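Local coordinates for protein pectate lyase II (Xanthomonas campestris pv. campestris, PDB 2QY1) that probably cleaves pectate by the lyase reaction, as a secreted enzyme of polysaccharide lyase family 1, at residues A[155-167]-A[181-195]. The protein carries 2 engineered substitutions. Numbering follows the deposited sequence.
Sequences IDMKKGVHHVTVS and GYSDSDTKNSAARTT
A single carboxylate oxygen, OD2 of Asp186, bridges two backbone amides from different turns of the chain. Lys159 N reaches its syn lone pair at 2.9 Å, while Tyr182 N of its own loop takes the anti one at 3.1 Å. CG of Asp186 lies opposite the backbone N (chi1 -167°), which sends the carboxylate across to the loop that follows strand 155-158. There the side chain of Lys159 passes it at about a right angle, CG 3.7 Å from Asp186 OD1, and the same CG lies obliquely against the Tyr182 ring, nearest CE1. Lys158 leans its CD against CB of Tyr182. Lys188, bent at chi2 and chi3, donates from NZ to Lys159 O at 3.2 Å, well off the carbonyl plane; the same amine forms a salt bridge with Glu125. Gly160 has a positive phi at which a side chain would press on the preceding carbonyl oxygen, and its CA packs against Lys188 O.

Beyond the 3-10 segment 187-191, the two segments become adjacent parallel strands, joined by the backbone bonds Val164 N to Arg193 O, Thr195 N to Val164 O and Val166 N to Thr195 O. Just before this ladder, a water receives Arg193 N, donates to Val161 O and also bonds Thr194 OG1, which has a further polar partner in Asn180 of strand 176-180. Arg193 lays CB over the centre of one face of the His163 ring, a CH-pi contact of 4.2 Å, and its NH1 turns back to Ser190 O and Ala192 O. On the inner side, SD of Met157 meets OG1 of Thr194 tip to tip at 3.7 Å.

These are successive turns of the parallel beta-helix of pectate lyases: strand 155-158 pairs with 116-119, the chain turns a corner at His163, and strand 164-174 runs between 129-137 and 193-202.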
loop_
_atom_site.group_PDB
_atom_site.type_symbol
_atom_site.label_atom_id
_atom_site.label_comp_id
_atom_site.label_asym_id
_atom_site.label_seq_id
_atom_site.Cartn_x
_atom_site.Cartn_y
_atom_site.Cartn_z
ATOM N N ILE A 155 -0.242 1.047 -3.400
ATOM C CA ILE A 155 0.420 -0.071 -2.743
ATOM C C ILE A 155 -0.543 -1.255 -2.757
ATOM O O ILE A 155 -1.427 -1.365 -1.905
ATOM C CB ILE A 155 0.887 0.303 -1.310
ATOM C CG1 ILE A 155 1.864 1.487 -1.374
ATOM C CG2 ILE A 155 1.537 -0.902 -0.618
ATOM C CD1 ILE A 155 1.973 2.289 -0.102
ATOM N N ASP A 156 -0.364 -2.125 -3.748
ATOM C CA ASP A 156 -1.333 -3.181 -4.049
ATOM C C ASP A 156 -0.798 -4.583 -3.817
ATOM O O ASP A 156 0.398 -4.836 -3.975
ATOM C CB ASP A 156 -1.784 -3.080 -5.510
ATOM C CG ASP A 156 -2.589 -1.830 -5.798
ATOM O OD1 ASP A 156 -3.003 -1.130 -4.850
ATOM O OD2 ASP A 156 -2.821 -1.559 -6.989
ATOM N N MET A 157 -1.701 -5.491 -3.449
ATOM C CA MET A 157 -1.409 -6.921 -3.455
ATOM C C MET A 157 -2.643 -7.740 -3.848
ATOM O O MET A 157 -3.781 -7.331 -3.605
ATOM C CB MET A 157 -0.796 -7.391 -2.124
ATOM C CG MET A 157 -1.698 -7.300 -0.901
ATOM S SD MET A 157 -0.753 -7.355 0.645
ATOM C CE MET A 157 -0.164 -5.674 0.756
ATOM N N LYS A 158 -2.406 -8.887 -4.475
ATOM C CA LYS A 158 -3.491 -9.731 -4.966
ATOM C C LYS A 158 -3.061 -11.189 -5.097
ATOM O O LYS A 158 -1.868 -11.500 -5.076
ATOM C CB LYS A 158 -4.003 -9.214 -6.317
ATOM C CG LYS A 158 -2.967 -9.237 -7.433
ATOM C CD LYS A 158 -3.568 -8.788 -8.753
ATOM C CE LYS A 158 -2.481 -8.485 -9.773
ATOM N NZ LYS A 158 -3.016 -7.691 -10.916
ATOM N N LYS A 159 -4.051 -12.068 -5.231
ATOM C CA LYS A 159 -3.830 -13.483 -5.541
ATOM C C LYS A 159 -3.007 -14.238 -4.486
ATOM O O LYS A 159 -2.213 -15.120 -4.812
ATOM C CB LYS A 159 -3.252 -13.651 -6.957
ATOM C CG LYS A 159 -4.202 -13.191 -8.073
ATOM C CD LYS A 159 -3.608 -13.403 -9.465
ATOM C CE LYS A 159 -2.693 -12.249 -9.862
ATOM N NZ LYS A 159 -1.792 -12.592 -11.009
ATOM N N GLY A 160 -3.209 -13.881 -3.222
ATOM C CA GLY A 160 -2.690 -14.674 -2.113
ATOM C C GLY A 160 -1.347 -14.281 -1.534
ATOM O O GLY A 160 -0.721 -15.082 -0.837
ATOM N N VAL A 161 -0.899 -13.060 -1.817
ATOM C CA VAL A 161 0.266 -12.500 -1.140
ATOM C C VAL A 161 -0.040 -12.493 0.360
ATOM O O VAL A 161 -1.119 -12.058 0.776
ATOM C CB VAL A 161 0.586 -11.069 -1.629
ATOM C CG1 VAL A 161 1.770 -10.484 -0.868
ATOM C CG2 VAL A 161 0.867 -11.067 -3.127
ATOM N N HIS A 162 0.894 -12.993 1.165
ATOM C CA HIS A 162 0.651 -13.114 2.602
ATOM C C HIS A 162 1.837 -12.693 3.459
ATOM O O HIS A 162 2.980 -12.750 3.017
ATOM C CB HIS A 162 0.199 -14.534 2.962
ATOM C CG HIS A 162 1.205 -15.597 2.645
ATOM N ND1 HIS A 162 2.064 -16.115 3.590
ATOM C CD2 HIS A 162 1.477 -16.250 1.491
ATOM C CE1 HIS A 162 2.824 -17.040 3.032
ATOM N NE2 HIS A 162 2.489 -17.140 1.757
ATOM N N HIS A 163 1.534 -12.272 4.689
ATOM C CA HIS A 163 2.531 -11.844 5.680
ATOM C C HIS A 163 3.348 -10.639 5.230
ATOM O O HIS A 163 4.535 -10.738 4.891
ATOM C CB HIS A 163 3.386 -13.023 6.148
ATOM C CG HIS A 163 2.608 -14.030 6.933
ATOM N ND1 HIS A 163 2.018 -15.131 6.354
ATOM C CD2 HIS A 163 2.283 -14.075 8.247
ATOM C CE1 HIS A 163 1.381 -15.825 7.280
ATOM N NE2 HIS A 163 1.523 -15.204 8.437
ATOM N N VAL A 164 2.673 -9.495 5.245
ATOM C CA VAL A 164 3.188 -8.239 4.716
ATOM C C VAL A 164 2.965 -7.127 5.732
ATOM O O VAL A 164 1.907 -7.054 6.364
ATOM C CB VAL A 164 2.475 -7.872 3.381
ATOM C CG1 VAL A 164 2.917 -6.505 2.865
ATOM C CG2 VAL A 164 2.732 -8.949 2.323
ATOM N N THR A 165 3.974 -6.275 5.898
ATOM C CA THR A 165 3.821 -5.034 6.645
ATOM C C THR A 165 3.943 -3.843 5.697
ATOM O O THR A 165 4.921 -3.714 4.958
ATOM C CB THR A 165 4.831 -4.915 7.809
ATOM O OG1 THR A 165 4.460 -5.820 8.853
ATOM C CG2 THR A 165 4.846 -3.497 8.380
ATOM N N VAL A 166 2.918 -2.997 5.725
ATOM C CA VAL A 166 2.874 -1.759 4.966
ATOM C C VAL A 166 2.915 -0.643 6.012
ATOM O O VAL A 166 1.896 -0.332 6.631
ATOM C CB VAL A 166 1.570 -1.679 4.117
ATOM C CG1 VAL A 166 1.470 -0.360 3.372
ATOM C CG2 VAL A 166 1.486 -2.857 3.141
ATOM N N SER A 167 4.096 -0.060 6.219
ATOM C CA SER A 167 4.298 0.868 7.332
ATOM C C SER A 167 4.995 2.177 6.960
ATOM O O SER A 167 5.873 2.202 6.097
ATOM C CB SER A 167 5.063 0.181 8.465
ATOM O OG SER A 167 6.308 -0.326 8.004
ATOM N N GLY A 181 -6.547 -7.883 -2.840
ATOM C CA GLY A 181 -7.516 -8.785 -3.468
ATOM C C GLY A 181 -8.150 -8.069 -4.647
ATOM O O GLY A 181 -8.796 -7.038 -4.469
ATOM N N TYR A 182 -7.965 -8.610 -5.849
ATOM C CA TYR A 182 -8.234 -7.850 -7.077
ATOM C C TYR A 182 -9.670 -7.928 -7.592
ATOM O O TYR A 182 -10.107 -7.062 -8.353
ATOM C CB TYR A 182 -7.248 -8.243 -8.188
ATOM C CG TYR A 182 -7.631 -9.486 -8.954
ATOM C CD1 TYR A 182 -7.265 -10.751 -8.494
ATOM C CD2 TYR A 182 -8.355 -9.399 -10.144
ATOM C CE1 TYR A 182 -7.616 -11.901 -9.190
ATOM C CE2 TYR A 182 -8.717 -10.548 -10.848
ATOM C CZ TYR A 182 -8.341 -11.794 -10.364
ATOM O OH TYR A 182 -8.687 -12.933 -11.054
ATOM N N SER A 183 -10.384 -8.978 -7.189
ATOM C CA SER A 183 -11.778 -9.186 -7.578
ATOM C C SER A 183 -12.464 -10.133 -6.597
ATOM O O SER A 183 -11.806 -10.767 -5.770
ATOM C CB SER A 183 -11.877 -9.746 -9.002
ATOM O OG SER A 183 -11.652 -11.143 -9.021
ATOM N N ASP A 184 -13.788 -10.226 -6.700
ATOM C CA ASP A 184 -14.568 -11.099 -5.829
ATOM C C ASP A 184 -14.322 -12.588 -6.101
ATOM O O ASP A 184 -14.774 -13.444 -5.336
ATOM C CB ASP A 184 -16.059 -10.759 -5.929
ATOM C CG ASP A 184 -16.388 -9.379 -5.367
ATOM O OD1 ASP A 184 -17.531 -8.922 -5.563
ATOM O OD2 ASP A 184 -15.513 -8.748 -4.730
ATOM N N SER A 185 -13.605 -12.889 -7.183
ATOM C CA SER A 185 -13.221 -14.265 -7.508
ATOM C C SER A 185 -11.802 -14.610 -7.025
ATOM O O SER A 185 -11.348 -15.747 -7.177
ATOM C CB SER A 185 -13.358 -14.521 -9.014
ATOM O OG SER A 185 -12.373 -13.807 -9.740
ATOM N N ASP A 186 -11.120 -13.629 -6.430
ATOM C CA ASP A 186 -9.753 -13.804 -5.922
ATOM C C ASP A 186 -9.752 -14.532 -4.570
ATOM O O ASP A 186 -9.297 -13.995 -3.558
ATOM C CB ASP A 186 -9.051 -12.440 -5.819
ATOM C CG ASP A 186 -7.539 -12.551 -5.594
ATOM O OD1 ASP A 186 -6.987 -13.671 -5.658
ATOM O OD2 ASP A 186 -6.902 -11.501 -5.348
ATOM N N THR A 187 -10.251 -15.767 -4.574
ATOM C CA THR A 187 -10.419 -16.561 -3.351
ATOM C C THR A 187 -9.101 -16.979 -2.689
ATOM O O THR A 187 -9.074 -17.255 -1.488
ATOM C CB THR A 187 -11.284 -17.814 -3.600
ATOM O OG1 THR A 187 -10.686 -18.610 -4.629
ATOM C CG2 THR A 187 -12.695 -17.419 -4.016
ATOM N N LYS A 188 -8.020 -17.024 -3.469
ATOM C CA LYS A 188 -6.679 -17.272 -2.931
ATOM C C LYS A 188 -6.255 -16.199 -1.925
ATOM O O LYS A 188 -5.362 -16.428 -1.103
ATOM C CB LYS A 188 -5.639 -17.351 -4.052
ATOM C CG LYS A 188 -5.567 -18.694 -4.771
ATOM C CD LYS A 188 -4.134 -19.006 -5.213
ATOM C CE LYS A 188 -3.582 -17.947 -6.161
ATOM N NZ LYS A 188 -2.089 -17.942 -6.229
ATOM N N ASN A 189 -6.897 -15.034 -1.995
ATOM C CA ASN A 189 -6.584 -13.924 -1.098
ATOM C C ASN A 189 -7.089 -14.118 0.337
ATOM O O ASN A 189 -6.910 -13.244 1.187
ATOM C CB ASN A 189 -7.091 -12.599 -1.671
ATOM C CG ASN A 189 -6.150 -11.450 -1.385
ATOM O OD1 ASN A 189 -6.517 -10.477 -0.727
ATOM N ND2 ASN A 189 -4.918 -11.565 -1.868
ATOM N N SER A 190 -7.718 -15.263 0.599
ATOM C CA SER A 190 -8.103 -15.642 1.956
ATOM C C SER A 190 -6.866 -15.866 2.825
ATOM O O SER A 190 -6.944 -15.821 4.055
ATOM C CB SER A 190 -8.978 -16.900 1.940
ATOM O OG SER A 190 -8.254 -18.018 1.460
ATOM N N ALA A 191 -5.733 -16.104 2.166
ATOM C CA ALA A 191 -4.448 -16.321 2.832
ATOM C C ALA A 191 -3.758 -15.017 3.243
ATOM O O ALA A 191 -2.806 -15.037 4.026
ATOM C CB ALA A 191 -3.529 -17.147 1.938
ATOM N N ALA A 192 -4.235 -13.892 2.709
ATOM C CA ALA A 192 -3.643 -12.583 2.989
ATOM C C ALA A 192 -3.632 -12.251 4.480
ATOM O O ALA A 192 -4.647 -12.383 5.170
ATOM C CB ALA A 192 -4.350 -11.487 2.201
ATOM N N ARG A 193 -2.460 -11.846 4.960
ATOM C CA ARG A 193 -2.269 -11.398 6.332
ATOM C C ARG A 193 -1.433 -10.130 6.247
ATOM O O ARG A 193 -0.234 -10.191 5.974
ATOM C CB ARG A 193 -1.541 -12.467 7.160
ATOM C CG ARG A 193 -2.248 -13.824 7.264
ATOM C CD ARG A 193 -3.521 -13.742 8.094
ATOM N NE ARG A 193 -4.137 -15.054 8.293
ATOM C CZ ARG A 193 -5.038 -15.599 7.478
ATOM N NH1 ARG A 193 -5.441 -14.952 6.390
ATOM N NH2 ARG A 193 -5.537 -16.797 7.753
ATOM N N THR A 194 -2.073 -8.985 6.470
ATOM C CA THR A 194 -1.448 -7.691 6.211
ATOM C C THR A 194 -1.577 -6.737 7.391
ATOM O O THR A 194 -2.663 -6.557 7.949
ATOM C CB THR A 194 -2.062 -7.016 4.963
ATOM O OG1 THR A 194 -2.314 -8.002 3.955
ATOM C CG2 THR A 194 -1.129 -5.943 4.405
ATOM N N THR A 195 -0.460 -6.118 7.760
ATOM C CA THR A 195 -0.475 -5.054 8.749
ATOM C C THR A 195 -0.205 -3.718 8.058
ATOM O O THR A 195 0.842 -3.538 7.440
ATOM C CB THR A 195 0.564 -5.294 9.863
ATOM O OG1 THR A 195 0.397 -6.614 10.400
ATOM C CG2 THR A 195 0.400 -4.268 10.978
HETATM O O HOH W 1 -0.821 -10.223 3.049
#